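Local coordinates for protein fasciclin-1 (Drosophila melanogaster, PDB 1O70) that serves as a neural cell adhesion molecule, of which this chain holds the third and fourth FAS1 domains, at residues H234-D239 / V257-F262; E241-D246 / R290-C295; D246-S251 / V270-G275; K284-Y289 / H301-P306. All coordinates share one frame; numbering follows the deposited sequence.

Interaction 1: residues H234-D239 / V257-F262; sequences HLAISD and VILPTF
Ala236 and Leu259 form the buried half of this meeting between strands 235-238 and 257-260, whose short axes cross at 74°. In Leu259, chi1 of -56° sets CG anti to the carbonyl carbon and chi2 of -178° then extends the chain to CD1, which lies 3.9 Å from CB of Ala236; the CB atoms of the two residues also face each other. Leu259 packs further on Tyr242 and on Leu247 of helix 244-253.

Beside the methyl contact the backbones are joined. Ile237 N donates to Pro260 O at 3.0 Å, meeting the oxygen from a position tilted somewhat out of the carbonyl plane. The same oxygen lies 3.2 Å from CA of Ala236 in a CA-H...O contact, and Leu235 O receives another from CA of Thr261 at 3.3 Å. The OG1 of Thr261 is engaged elsewhere, by the backbone N of Asp264.

Toward solvent the contact thins. Ile237 and Phe262 lie side by side, and CD1 of the isoleucine reaches the ring edge in its plane, 3.8 Å from CD1 of Phe262. Pro260, also exposed, rests its CB 3.7 Å from Ile237 O.

The two strands are the outermost members of a seven-stranded mixed sheet, and a steep crossing, with one backbone hydrogen bond between the two segments, fits the strongly bent, wedge-like sheet of a FAS1 domain.

Interaction 2: residues E241-D246 / R290-C295; sequences EYTMKD and RPDVEC
Asp292 adopts a left-handed backbone conformation (phi 53°) within its strand and presents its carboxylate to the first amides of helix 244-253, supplementing the helix's own capping box. OD1 accepts from Met244 N at 2.6 Å in a nearly straight bond, using the lone pair on the side of the other oxygen. The chi1 of Asp292, -48°, sets CG beside the backbone N, on the way to the carboxylate that meets the helix. That backbone N is itself hydrogen-bonded to His301 ND1.

The capping box itself joins Thr243 and Asp246. Thr243 N donates to Asp246 OD2 at 2.9 Å from above the carboxylate plane, while Asp246 N returns a weak bond to Thr243 OG1 at 3.1 Å. A negative carboxylate at this end of the helix would probably be favoured by the helix dipole.

Next to these bonds, Met244 and Pro291 cross at about a right angle, their CB atoms 4.1 Å apart, and both touch Tyr277. At the other end, OE1 of Glu241 and OE1 of Glu294 stay 5.4 Å apart, like charges without contact.

An alanine in place of Asp292 would probably leave Met244 N without its carboxylate acceptor and the bridging water without one of its two partners. That water completes the link from strand to helix: it accepts from Lys245 N at 2.8 Å and donates to Asp292 OD2 at 2.7 Å.

Interaction 3: residues D246-S251 / V270-G275; sequences DLVKFS and VEEEAG
Val270 lies against the helix 246-251 through both of its methyl groups, near where helix and strand 270-273 cross at 110° with their axes 7.0 Å apart. Its CG1 stands anti to the backbone N (chi1 -176°) and its CG2 beside that N, and this division gives each methyl a different partner.

The apolar contacts come first. CG2 meets CB of Leu247 at 3.4 Å and also faces the leucine's CD1. CG1 meets CG2 of Val248 at 3.7 Å, the two valines crossing at about a right angle. Leu247 continues onto Val257 and Leu259 of the neighbouring strand 257-260, and Val248 touches Tyr277.

A mixed contact follows at the exposed margin. The extended side chain of Glu272 passes across Val248, with its CG 4.1 Å and its OE2 3.8 Å from CG1 of the valine.

The polar contact is carried by Ser251, whose OG approaches Val270 O at 2.8 Å in a weak hydrogen bond. Within the helix, Leu247 O at 3.3 Å and Val248 O at 3.4 Å from Ser251 OG are further weak candidates, and which of the three the single hydroxyl proton serves is not settled.

The helix is thus seated on the sheet of the fourth FAS1 domain chiefly by branched aliphatic groups, with one buried hydroxyl giving the hydrophobic interface a polar tie to the strand backbone, while the carboxylate of Glu272 remains at the solvent side.

Interaction 4: residues K284-Y289 / H301-P306; sequences KKINVY and HVIDYP
Ile286 holds CG2 anti to its backbone N with CG1 beside that N (chi1 -65°), which lays its two branches over the chain from Ile303 to Tyr305. CG2 is 3.8 Å from CB of Ile303 and also faces the backbone N of Tyr305, while CG1 approaches CB of Tyr305 at 4.0 Å.

Ile286 and Ile303 belong to the hairpin of strands 284-295 and 298-303, and Tyr305 follows it. Val288 and Ile303 form an antiparallel non-hydrogen-bonded pair with CA atoms 4.4 Å apart. Asp304 N donates to Asn287 O at 3.0 Å, nearly along the C=O axis, and Tyr289 N makes a weak bond to Val302 O at 2.7 Å.

The carboxylate of Asp304 touches two side chains of segment 284-289, OD1 against CB of Asn287 and OD2 3.7 Å from CB of Tyr289. Arg200 pairs weakly, at long range, with OD2 and makes a cation-pi contact with Tyr289. An alanine at Asp304 would probably leave a gap beside the CB atoms of Asn287 and Tyr289 and take from Arg200 a distant countercharge. At the far end NZ of Lys284, bonded to Leu308 O, comes 4.1 Å from CE2 of Tyr305.

The chemistry is therefore divided: an aliphatic core round Ile286 and Ile303, and a more polar flank where a carboxylate and an arginine adjoin the tyrosine.

From the N terminus, strand 235-238 leads into helix 244-253 and then strand 257-260, where interaction 1 closes the first loop by bringing the two edge strands of the sheet together. Interaction 3 closes the next, from the helix to strand 265-273, and crosses interaction 1. Interaction 2 spans a longer loop that encloses interaction 3, crosses interaction 1 and ties the start of the same helix to strand 284-295. Interaction 4 follows 1 and 3 in series, crosses interaction 2 and closes the hairpin with strand 298-303. Tyr242 packs on Leu247, His301 NE2 hydrogen-bonds to Tyr242 O, and a Glu273–Lys285 salt bridge joins interactions 3 and 4.

Interaction 1: residues H234-D239 / V257-F262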
loop_
_atom_site.group_PDB
_atom_site.type_symbol
_atom_site.label_atom_id
_atom_site.label_comp_id
_atom_site.label_asym_id
_atom_site.label_seq_id
_atom_site.Cartn_x
_atom_site.Cartn_y
_atom_site.Cartn_z
ATOM N N HIS A 234 2.058 1.617 17.430
ATOM C CA HIS A 234 1.981 1.864 15.994
ATOM C C HIS A 234 0.556 2.022 15.474
ATOM O O HIS A 234 0.352 2.418 14.320
ATOM C CB HIS A 234 2.640 0.722 15.215
ATOM C CG HIS A 234 4.099 0.555 15.485
ATOM N ND1 HIS A 234 4.581 0.083 16.684
ATOM C CD2 HIS A 234 5.185 0.777 14.707
ATOM C CE1 HIS A 234 5.899 0.020 16.634
ATOM N NE2 HIS A 234 6.290 0.437 15.444
ATOM N N LEU A 235 -0.421 1.729 16.329
ATOM C CA LEU A 235 -1.827 1.772 15.940
ATOM C C LEU A 235 -2.670 2.929 16.444
ATOM O O LEU A 235 -2.974 3.021 17.634
ATOM C CB LEU A 235 -2.506 0.461 16.347
ATOM C CG LEU A 235 -3.951 0.286 15.870
ATOM C CD1 LEU A 235 -3.968 0.183 14.348
ATOM C CD2 LEU A 235 -4.558 -0.964 16.504
ATOM N N ALA A 236 -3.066 3.794 15.515
ATOM C CA ALA A 236 -3.898 4.949 15.823
ATOM C C ALA A 236 -5.363 4.593 15.596
ATOM O O ALA A 236 -5.739 4.126 14.523
ATOM C CB ALA A 236 -3.508 6.123 14.941
ATOM N N ILE A 237 -6.193 4.829 16.604
ATOM C CA ILE A 237 -7.611 4.502 16.514
ATOM C C ILE A 237 -8.500 5.724 16.704
ATOM O O ILE A 237 -8.487 6.341 17.767
ATOM C CB ILE A 237 -7.990 3.457 17.587
ATOM C CG1 ILE A 237 -7.032 2.257 17.491
ATOM C CG2 ILE A 237 -9.443 3.038 17.417
ATOM C CD1 ILE A 237 -7.181 1.223 18.608
ATOM N N SER A 238 -9.256 6.085 15.671
ATOM C CA SER A 238 -10.176 7.218 15.764
ATOM C C SER A 238 -11.359 7.021 14.818
ATOM O O SER A 238 -11.547 5.938 14.257
ATOM C CB SER A 238 -9.469 8.554 15.479
ATOM O OG SER A 238 -9.190 8.759 14.113
ATOM N N ASP A 239 -12.182 8.049 14.667
ATOM C CA ASP A 239 -13.344 7.949 13.797
ATOM C C ASP A 239 -12.932 8.122 12.337
ATOM O O ASP A 239 -13.695 7.795 11.426
ATOM C CB ASP A 239 -14.388 9.000 14.196
ATOM C CG ASP A 239 -13.855 10.416 14.096
ATOM O OD1 ASP A 239 -12.634 10.607 14.292
ATOM O OD2 ASP A 239 -14.656 11.338 13.838
ATOM N N VAL A 257 2.247 16.163 15.184
ATOM C CA VAL A 257 0.980 15.454 15.064
ATOM C C VAL A 257 0.755 14.577 16.286
ATOM O O VAL A 257 1.685 13.957 16.802
ATOM C CB VAL A 257 0.962 14.566 13.807
ATOM C CG1 VAL A 257 -0.382 13.872 13.675
ATOM C CG2 VAL A 257 1.251 15.412 12.577
ATOM N N ILE A 258 -0.486 14.534 16.752
ATOM C CA ILE A 258 -0.821 13.728 17.914
ATOM C C ILE A 258 -2.024 12.863 17.604
ATOM O O ILE A 258 -3.123 13.365 17.377
ATOM C CB ILE A 258 -1.164 14.603 19.120
ATOM C CG1 ILE A 258 -0.104 15.687 19.287
ATOM C CG2 ILE A 258 -1.243 13.745 20.373
ATOM C CD1 ILE A 258 -0.442 16.706 20.348
ATOM N N LEU A 259 -1.816 11.556 17.608
ATOM C CA LEU A 259 -2.896 10.640 17.313
ATOM C C LEU A 259 -3.174 9.728 18.492
ATOM O O LEU A 259 -2.254 9.328 19.213
ATOM C CB LEU A 259 -2.550 9.797 16.084
ATOM C CG LEU A 259 -2.199 10.513 14.779
ATOM C CD1 LEU A 259 -1.953 9.467 13.713
ATOM C CD2 LEU A 259 -3.323 11.452 14.354
ATOM N N PRO A 260 -4.456 9.396 18.711
ATOM C CA PRO A 260 -4.850 8.517 19.815
ATOM C C PRO A 260 -4.433 7.092 19.504
ATOM O O PRO A 260 -4.659 6.623 18.394
ATOM C CB PRO A 260 -6.373 8.638 19.841
ATOM C CG PRO A 260 -6.654 9.939 19.150
ATOM C CD PRO A 260 -5.641 9.968 18.048
ATOM N N THR A 261 -3.806 6.408 20.455
ATOM C CA THR A 261 -3.439 5.017 20.226
ATOM C C THR A 261 -4.439 4.244 21.063
ATOM O O THR A 261 -5.490 4.781 21.413
ATOM C CB THR A 261 -2.033 4.677 20.715
ATOM O OG1 THR A 261 -1.998 4.738 22.143
ATOM C CG2 THR A 261 -1.017 5.641 20.126
ATOM N N PHE A 262 -4.122 3.005 21.416
ATOM C CA PHE A 262 -5.061 2.218 22.206
ATOM C C PHE A 262 -5.229 2.712 23.644
ATOM O O PHE A 262 -6.335 3.051 24.066
ATOM C CB PHE A 262 -4.645 0.748 22.228
ATOM C CG PHE A 262 -5.723 -0.174 22.727
ATOM C CD1 PHE A 262 -6.924 -0.303 22.027
ATOM C CD2 PHE A 262 -5.535 -0.931 23.883
ATOM C CE1 PHE A 262 -7.923 -1.177 22.467
ATOM C CE2 PHE A 262 -6.526 -1.811 24.337
ATOM C CZ PHE A 262 -7.722 -1.934 23.627
#

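Interaction 2: residues E241-D246 / R290-C295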
loop_
_atom_site.group_PDB
_atom_site.type_symbol
_atom_site.label_atom_id
_atom_site.label_comp_id
_atom_site.label_asym_id
_atom_site.label_seq_id
_atom_site.Cartn_x
_atom_site.Cartn_y
_atom_site.Cartn_z
ATOM N N GLU A 241 -9.437 8.150 9.271
ATOM C CA GLU A 241 -8.120 7.634 8.937
ATOM C C GLU A 241 -7.243 8.767 8.464
ATOM O O GLU A 241 -7.718 9.729 7.855
ATOM C CB GLU A 241 -8.214 6.558 7.857
ATOM C CG GLU A 241 -9.109 6.897 6.686
ATOM C CD GLU A 241 -9.316 5.707 5.782
ATOM O OE1 GLU A 241 -8.428 5.440 4.943
ATOM O OE2 GLU A 241 -10.355 5.019 5.926
ATOM N N TYR A 242 -5.955 8.660 8.742
ATOM C CA TYR A 242 -5.047 9.713 8.347
ATOM C C TYR A 242 -4.186 9.326 7.162
ATOM O O TYR A 242 -3.491 8.310 7.199
ATOM C CB TYR A 242 -4.176 10.097 9.540
ATOM C CG TYR A 242 -4.988 10.546 10.733
ATOM C CD1 TYR A 242 -5.642 9.623 11.551
ATOM C CD2 TYR A 242 -5.137 11.905 11.019
ATOM C CE1 TYR A 242 -6.426 10.047 12.622
ATOM C CE2 TYR A 242 -5.918 12.337 12.086
ATOM C CZ TYR A 242 -6.559 11.404 12.882
ATOM O OH TYR A 242 -7.332 11.834 13.934
ATOM N N THR A 243 -4.252 10.111 6.093
ATOM C CA THR A 243 -3.413 9.815 4.948
ATOM C C THR A 243 -2.090 10.486 5.260
ATOM O O THR A 243 -2.023 11.404 6.086
ATOM C CB THR A 243 -3.960 10.386 3.616
ATOM O OG1 THR A 243 -3.946 11.820 3.653
ATOM C CG2 THR A 243 -5.372 9.894 3.369
ATOM N N MET A 244 -1.035 10.020 4.614
ATOM C CA MET A 244 0.269 10.585 4.861
ATOM C C MET A 244 0.198 12.089 4.561
ATOM O O MET A 244 0.865 12.889 5.215
ATOM C CB MET A 244 1.312 9.864 4.001
ATOM C CG MET A 244 2.712 9.860 4.565
ATOM S SD MET A 244 2.859 9.376 6.281
ATOM C CE MET A 244 2.938 7.641 6.190
ATOM N N LYS A 245 -0.644 12.470 3.604
ATOM C CA LYS A 245 -0.802 13.878 3.238
ATOM C C LYS A 245 -1.502 14.644 4.354
ATOM O O LYS A 245 -1.358 15.862 4.460
ATOM C CB LYS A 245 -1.604 14.004 1.943
ATOM C CG LYS A 245 -1.277 15.232 1.123
ATOM C CD LYS A 245 -2.011 15.200 -0.200
ATOM C CE LYS A 245 -1.683 16.423 -1.046
ATOM N NZ LYS A 245 -2.522 16.498 -2.282
ATOM N N ASP A 246 -2.268 13.938 5.183
ATOM C CA ASP A 246 -2.948 14.590 6.299
ATOM C C ASP A 246 -1.921 14.883 7.382
ATOM O O ASP A 246 -1.852 15.995 7.896
ATOM C CB ASP A 246 -4.046 13.704 6.906
ATOM C CG ASP A 246 -5.229 13.498 5.976
ATOM O OD1 ASP A 246 -5.474 14.355 5.094
ATOM O OD2 ASP A 246 -5.936 12.483 6.147
ATOM N N ARG A 290 5.917 2.513 2.048
ATOM C CA ARG A 290 4.688 2.446 1.263
ATOM C C ARG A 290 3.659 3.277 2.016
ATOM O O ARG A 290 3.097 2.838 3.029
ATOM C CB ARG A 290 4.184 1.005 1.137
ATOM C CG ARG A 290 4.885 0.168 0.083
ATOM C CD ARG A 290 4.523 -1.285 0.240
ATOM N NE ARG A 290 3.084 -1.503 0.142
ATOM C CZ ARG A 290 2.470 -2.576 0.631
ATOM N NH1 ARG A 290 3.179 -3.517 1.255
ATOM N NH2 ARG A 290 1.155 -2.703 0.494
ATOM N N PRO A 291 3.432 4.508 1.560
ATOM C CA PRO A 291 2.450 5.339 2.247
ATOM C C PRO A 291 1.049 5.083 1.727
ATOM O O PRO A 291 0.853 4.628 0.599
ATOM C CB PRO A 291 2.900 6.741 1.897
ATOM C CG PRO A 291 3.354 6.560 0.479
ATOM C CD PRO A 291 4.210 5.308 0.599
ATOM N N ASP A 292 0.072 5.374 2.566
ATOM C CA ASP A 292 -1.311 5.266 2.162
ATOM C C ASP A 292 -1.782 3.949 1.569
ATOM O O ASP A 292 -2.397 3.944 0.510
ATOM C CB ASP A 292 -1.596 6.406 1.183
ATOM C CG ASP A 292 -1.089 7.749 1.705
ATOM O OD1 ASP A 292 -1.375 8.062 2.879
ATOM O OD2 ASP A 292 -0.403 8.486 0.965
ATOM N N VAL A 293 -1.511 2.834 2.235
ATOM C CA VAL A 293 -1.985 1.555 1.730
ATOM C C VAL A 293 -3.409 1.455 2.268
ATOM O O VAL A 293 -3.641 0.892 3.331
ATOM C CB VAL A 293 -1.108 0.390 2.257
ATOM C CG1 VAL A 293 -1.678 -0.955 1.806
ATOM C CG2 VAL A 293 0.333 0.554 1.742
ATOM N N GLU A 294 -4.356 2.028 1.532
ATOM C CA GLU A 294 -5.749 2.058 1.960
ATOM C C GLU A 294 -6.422 0.727 2.206
ATOM O O GLU A 294 -6.146 -0.259 1.528
ATOM C CB GLU A 294 -6.586 2.836 0.958
ATOM C CG GLU A 294 -6.551 4.323 1.151
ATOM C CD GLU A 294 -7.260 5.025 0.020
ATOM O OE1 GLU A 294 -8.358 4.552 -0.378
ATOM O OE2 GLU A 294 -6.724 6.051 -0.454
ATOM N N CYS A 295 -7.327 0.721 3.180
ATOM C CA CYS A 295 -8.092 -0.470 3.532
ATOM C C CYS A 295 -9.559 -0.097 3.695
ATOM O O CYS A 295 -9.920 1.074 3.580
ATOM C CB CYS A 295 -7.572 -1.079 4.825
ATOM S SG CYS A 295 -5.877 -1.696 4.712
HETATM O O HOH W 1 -1.269 11.048 1.237
#

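Interaction 3: residues D246-S251 / V270-G275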
loop_
_atom_site.group_PDB
_atom_site.type_symbol
_atom_site.label_atom_id
_atom_site.label_comp_id
_atom_site.label_asym_id
_atom_site.label_seq_id
_atom_site.Cartn_x
_atom_site.Cartn_y
_atom_site.Cartn_z
ATOM N N ASP A 246 -2.268 13.938 5.183
ATOM C CA ASP A 246 -2.948 14.590 6.299
ATOM C C ASP A 246 -1.921 14.883 7.382
ATOM O O ASP A 246 -1.852 15.995 7.896
ATOM C CB ASP A 246 -4.046 13.704 6.906
ATOM C CG ASP A 246 -5.229 13.498 5.976
ATOM O OD1 ASP A 246 -5.474 14.355 5.094
ATOM O OD2 ASP A 246 -5.936 12.483 6.147
ATOM N N LEU A 247 -1.118 13.880 7.716
ATOM C CA LEU A 247 -0.105 14.032 8.749
ATOM C C LEU A 247 0.838 15.187 8.419
ATOM O O LEU A 247 1.273 15.917 9.309
ATOM C CB LEU A 247 0.686 12.732 8.900
ATOM C CG LEU A 247 -0.190 11.491 9.087
ATOM C CD1 LEU A 247 0.684 10.256 9.164
ATOM C CD2 LEU A 247 -1.036 11.634 10.350
ATOM N N VAL A 248 1.143 15.351 7.135
ATOM C CA VAL A 248 2.027 16.424 6.690
ATOM C C VAL A 248 1.373 17.781 6.955
ATOM O O VAL A 248 1.992 18.674 7.534
ATOM C CB VAL A 248 2.352 16.301 5.177
ATOM C CG1 VAL A 248 3.119 17.524 4.702
ATOM C CG2 VAL A 248 3.171 15.051 4.927
ATOM N N LYS A 249 0.117 17.922 6.539
ATOM C CA LYS A 249 -0.621 19.165 6.732
ATOM C C LYS A 249 -0.770 19.497 8.217
ATOM O O LYS A 249 -0.627 20.653 8.615
ATOM C CB LYS A 249 -2.000 19.065 6.082
ATOM C CG LYS A 249 -2.855 20.307 6.225
ATOM C CD LYS A 249 -4.209 20.101 5.562
ATOM C CE LYS A 249 -5.072 21.353 5.660
ATOM N NZ LYS A 249 -6.435 21.141 5.094
ATOM N N PHE A 250 -1.062 18.489 9.032
ATOM C CA PHE A 250 -1.205 18.707 10.461
ATOM C C PHE A 250 0.119 19.169 11.049
ATOM O O PHE A 250 0.189 20.229 11.650
ATOM C CB PHE A 250 -1.643 17.425 11.180
ATOM C CG PHE A 250 -3.105 17.093 11.028
ATOM C CD1 PHE A 250 -3.699 17.040 9.770
ATOM C CD2 PHE A 250 -3.879 16.790 12.148
ATOM C CE1 PHE A 250 -5.040 16.684 9.626
ATOM C CE2 PHE A 250 -5.220 16.433 12.016
ATOM C CZ PHE A 250 -5.800 16.380 10.753
ATOM N N SER A 251 1.176 18.387 10.863
ATOM C CA SER A 251 2.466 18.755 11.433
ATOM C C SER A 251 3.026 20.032 10.822
ATOM O O SER A 251 4.025 20.572 11.293
ATOM C CB SER A 251 3.479 17.610 11.284
ATOM O OG SER A 251 4.032 17.554 9.990
ATOM N N VAL A 270 5.612 14.513 10.508
ATOM C CA VAL A 270 5.809 13.985 9.159
ATOM C C VAL A 270 6.256 15.065 8.179
ATOM O O VAL A 270 5.716 16.168 8.191
ATOM C CB VAL A 270 4.506 13.349 8.620
ATOM C CG1 VAL A 270 4.764 12.710 7.260
ATOM C CG2 VAL A 270 3.970 12.324 9.608
ATOM N N GLU A 271 7.228 14.748 7.325
ATOM C CA GLU A 271 7.728 15.719 6.351
ATOM C C GLU A 271 7.900 15.127 4.953
ATOM O O GLU A 271 7.949 13.910 4.793
ATOM C CB GLU A 271 9.080 16.278 6.807
ATOM C CG GLU A 271 9.102 16.767 8.245
ATOM C CD GLU A 271 10.493 17.170 8.708
ATOM O OE1 GLU A 271 11.491 16.617 8.180
ATOM O OE2 GLU A 271 10.590 18.025 9.620
ATOM N N GLU A 272 7.974 15.994 3.947
ATOM C CA GLU A 272 8.187 15.557 2.574
ATOM C C GLU A 272 9.686 15.639 2.333
ATOM O O GLU A 272 10.342 16.589 2.770
ATOM C CB GLU A 272 7.318 16.370 1.612
ATOM C CG GLU A 272 5.825 16.256 1.876
ATOM C CD GLU A 272 4.998 17.075 0.904
ATOM O OE1 GLU A 272 5.592 17.731 0.025
ATOM O OE2 GLU A 272 3.754 17.059 1.024
ATOM N N GLU A 273 10.229 14.641 1.649
ATOM C CA GLU A 273 11.651 14.609 1.364
ATOM C C GLU A 273 11.919 13.871 0.068
ATOM O O GLU A 273 11.841 12.647 0.014
ATOM C CB GLU A 273 12.396 13.926 2.507
ATOM C CG GLU A 273 13.294 14.850 3.290
ATOM C CD GLU A 273 13.800 14.225 4.572
ATOM O OE1 GLU A 273 14.351 13.101 4.506
ATOM O OE2 GLU A 273 13.649 14.865 5.639
ATOM N N ALA A 274 12.231 14.619 -0.981
ATOM C CA ALA A 274 12.524 14.011 -2.273
ATOM C C ALA A 274 11.445 13.018 -2.704
ATOM O O ALA A 274 11.754 11.882 -3.067
ATOM C CB ALA A 274 13.881 13.310 -2.217
ATOM N N GLY A 275 10.185 13.440 -2.650
ATOM C CA GLY A 275 9.096 12.573 -3.073
ATOM C C GLY A 275 8.555 11.595 -2.046
ATOM O O GLY A 275 7.385 11.200 -2.110
#

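Interaction 4: residues K284-Y289 / H301-P306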
loop_
_atom_site.group_PDB
_atom_site.type_symbol
_atom_site.label_atom_id
_atom_site.label_comp_id
_atom_site.label_asym_id
_atom_site.label_seq_id
_atom_site.Cartn_x
_atom_site.Cartn_y
_atom_site.Cartn_z
ATOM N N LYS A 284 14.331 9.585 16.369
ATOM C CA LYS A 284 14.512 8.768 15.185
ATOM C C LYS A 284 13.806 9.313 13.941
ATOM O O LYS A 284 12.804 10.028 14.019
ATOM C CB LYS A 284 14.086 7.330 15.500
ATOM C CG LYS A 284 14.901 6.755 16.655
ATOM C CD LYS A 284 15.085 5.245 16.597
ATOM C CE LYS A 284 16.033 4.768 17.708
ATOM N NZ LYS A 284 16.320 3.294 17.619
ATOM N N LYS A 285 14.379 8.998 12.790
ATOM C CA LYS A 285 13.841 9.428 11.518
ATOM C C LYS A 285 13.632 8.162 10.701
ATOM O O LYS A 285 14.591 7.495 10.312
ATOM C CB LYS A 285 14.839 10.367 10.842
ATOM C CG LYS A 285 14.345 11.016 9.578
ATOM C CD LYS A 285 15.267 12.148 9.159
ATOM C CE LYS A 285 14.827 12.738 7.833
ATOM N NZ LYS A 285 15.710 13.865 7.425
ATOM N N ILE A 286 12.371 7.815 10.474
ATOM C CA ILE A 286 12.034 6.620 9.720
ATOM C C ILE A 286 11.326 6.950 8.405
ATOM O O ILE A 286 10.326 7.673 8.387
ATOM C CB ILE A 286 11.106 5.674 10.535
ATOM C CG1 ILE A 286 11.830 5.126 11.765
ATOM C CG2 ILE A 286 10.647 4.505 9.659
ATOM C CD1 ILE A 286 11.752 6.001 12.983
ATOM N N ASN A 287 11.833 6.394 7.309
ATOM C CA ASN A 287 11.231 6.628 6.006
ATOM C C ASN A 287 9.973 5.791 5.846
ATOM O O ASN A 287 9.926 4.629 6.266
ATOM C CB ASN A 287 12.200 6.271 4.875
ATOM C CG ASN A 287 13.364 7.234 4.773
ATOM O OD1 ASN A 287 13.276 8.395 5.186
ATOM N ND2 ASN A 287 14.457 6.765 4.191
ATOM N N VAL A 288 8.948 6.393 5.254
ATOM C CA VAL A 288 7.699 5.695 5.000
ATOM C C VAL A 288 7.879 5.026 3.630
ATOM O O VAL A 288 7.853 5.694 2.603
ATOM C CB VAL A 288 6.505 6.689 4.959
ATOM C CG1 VAL A 288 5.204 5.934 4.738
ATOM C CG2 VAL A 288 6.438 7.484 6.249
ATOM N N TYR A 289 8.079 3.710 3.629
ATOM C CA TYR A 289 8.298 2.953 2.396
ATOM C C TYR A 289 7.068 2.856 1.487
ATOM O O TYR A 289 7.167 3.061 0.280
ATOM C CB TYR A 289 8.806 1.551 2.733
ATOM C CG TYR A 289 9.176 0.733 1.527
ATOM C CD1 TYR A 289 10.210 1.135 0.680
ATOM C CD2 TYR A 289 8.483 -0.435 1.218
ATOM C CE1 TYR A 289 10.545 0.390 -0.454
ATOM C CE2 TYR A 289 8.813 -1.187 0.086
ATOM C CZ TYR A 289 9.843 -0.766 -0.745
ATOM O OH TYR A 289 10.162 -1.499 -1.868
ATOM N N HIS A 301 0.467 2.368 6.744
ATOM C CA HIS A 301 1.654 3.045 6.205
ATOM C C HIS A 301 2.858 2.147 6.496
ATOM O O HIS A 301 3.250 1.970 7.657
ATOM C CB HIS A 301 1.865 4.398 6.875
ATOM C CG HIS A 301 0.698 5.329 6.747
ATOM N ND1 HIS A 301 0.345 5.919 5.552
ATOM C CD2 HIS A 301 -0.191 5.774 7.666
ATOM C CE1 HIS A 301 -0.711 6.689 5.739
ATOM N NE2 HIS A 301 -1.057 6.620 7.013
ATOM N N VAL A 302 3.454 1.579 5.458
ATOM C CA VAL A 302 4.592 0.696 5.679
ATOM C C VAL A 302 5.853 1.496 5.950
ATOM O O VAL A 302 6.296 2.292 5.121
ATOM C CB VAL A 302 4.827 -0.236 4.483
ATOM C CG1 VAL A 302 6.006 -1.138 4.778
ATOM C CG2 VAL A 302 3.580 -1.064 4.218
ATOM N N ILE A 303 6.436 1.286 7.121
ATOM C CA ILE A 303 7.635 2.019 7.475
ATOM C C ILE A 303 8.913 1.192 7.409
ATOM O O ILE A 303 8.862 -0.039 7.385
ATOM C CB ILE A 303 7.454 2.685 8.841
ATOM C CG1 ILE A 303 7.284 1.647 9.943
ATOM C CG2 ILE A 303 6.205 3.576 8.784
ATOM C CD1 ILE A 303 7.096 2.267 11.318
ATOM N N ASP A 304 10.055 1.873 7.346
ATOM C CA ASP A 304 11.365 1.225 7.225
ATOM C C ASP A 304 11.899 0.595 8.497
ATOM O O ASP A 304 12.696 -0.343 8.446
ATOM C CB ASP A 304 12.407 2.232 6.734
ATOM C CG ASP A 304 12.456 2.345 5.224
ATOM O OD1 ASP A 304 12.923 3.401 4.741
ATOM O OD2 ASP A 304 12.071 1.383 4.511
ATOM N N TYR A 305 11.471 1.124 9.634
ATOM C CA TYR A 305 11.946 0.638 10.920
ATOM C C TYR A 305 10.839 0.867 11.939
ATOM O O TYR A 305 10.123 1.866 11.880
ATOM C CB TYR A 305 13.205 1.418 11.319
ATOM C CG TYR A 305 14.019 0.802 12.438
ATOM C CD1 TYR A 305 14.835 -0.309 12.204
ATOM C CD2 TYR A 305 13.962 1.319 13.744
ATOM C CE1 TYR A 305 15.573 -0.891 13.238
ATOM C CE2 TYR A 305 14.699 0.739 14.786
ATOM C CZ TYR A 305 15.499 -0.366 14.525
ATOM O OH TYR A 305 16.207 -0.969 15.544
ATOM N N PRO A 306 10.688 -0.057 12.892
ATOM C CA PRO A 306 9.654 0.053 13.927
ATOM C C PRO A 306 9.920 1.168 14.938
ATOM O O PRO A 306 11.070 1.511 15.198
ATOM C CB PRO A 306 9.673 -1.331 14.568
ATOM C CG PRO A 306 11.109 -1.733 14.438
ATOM C CD PRO A 306 11.461 -1.302 13.047
#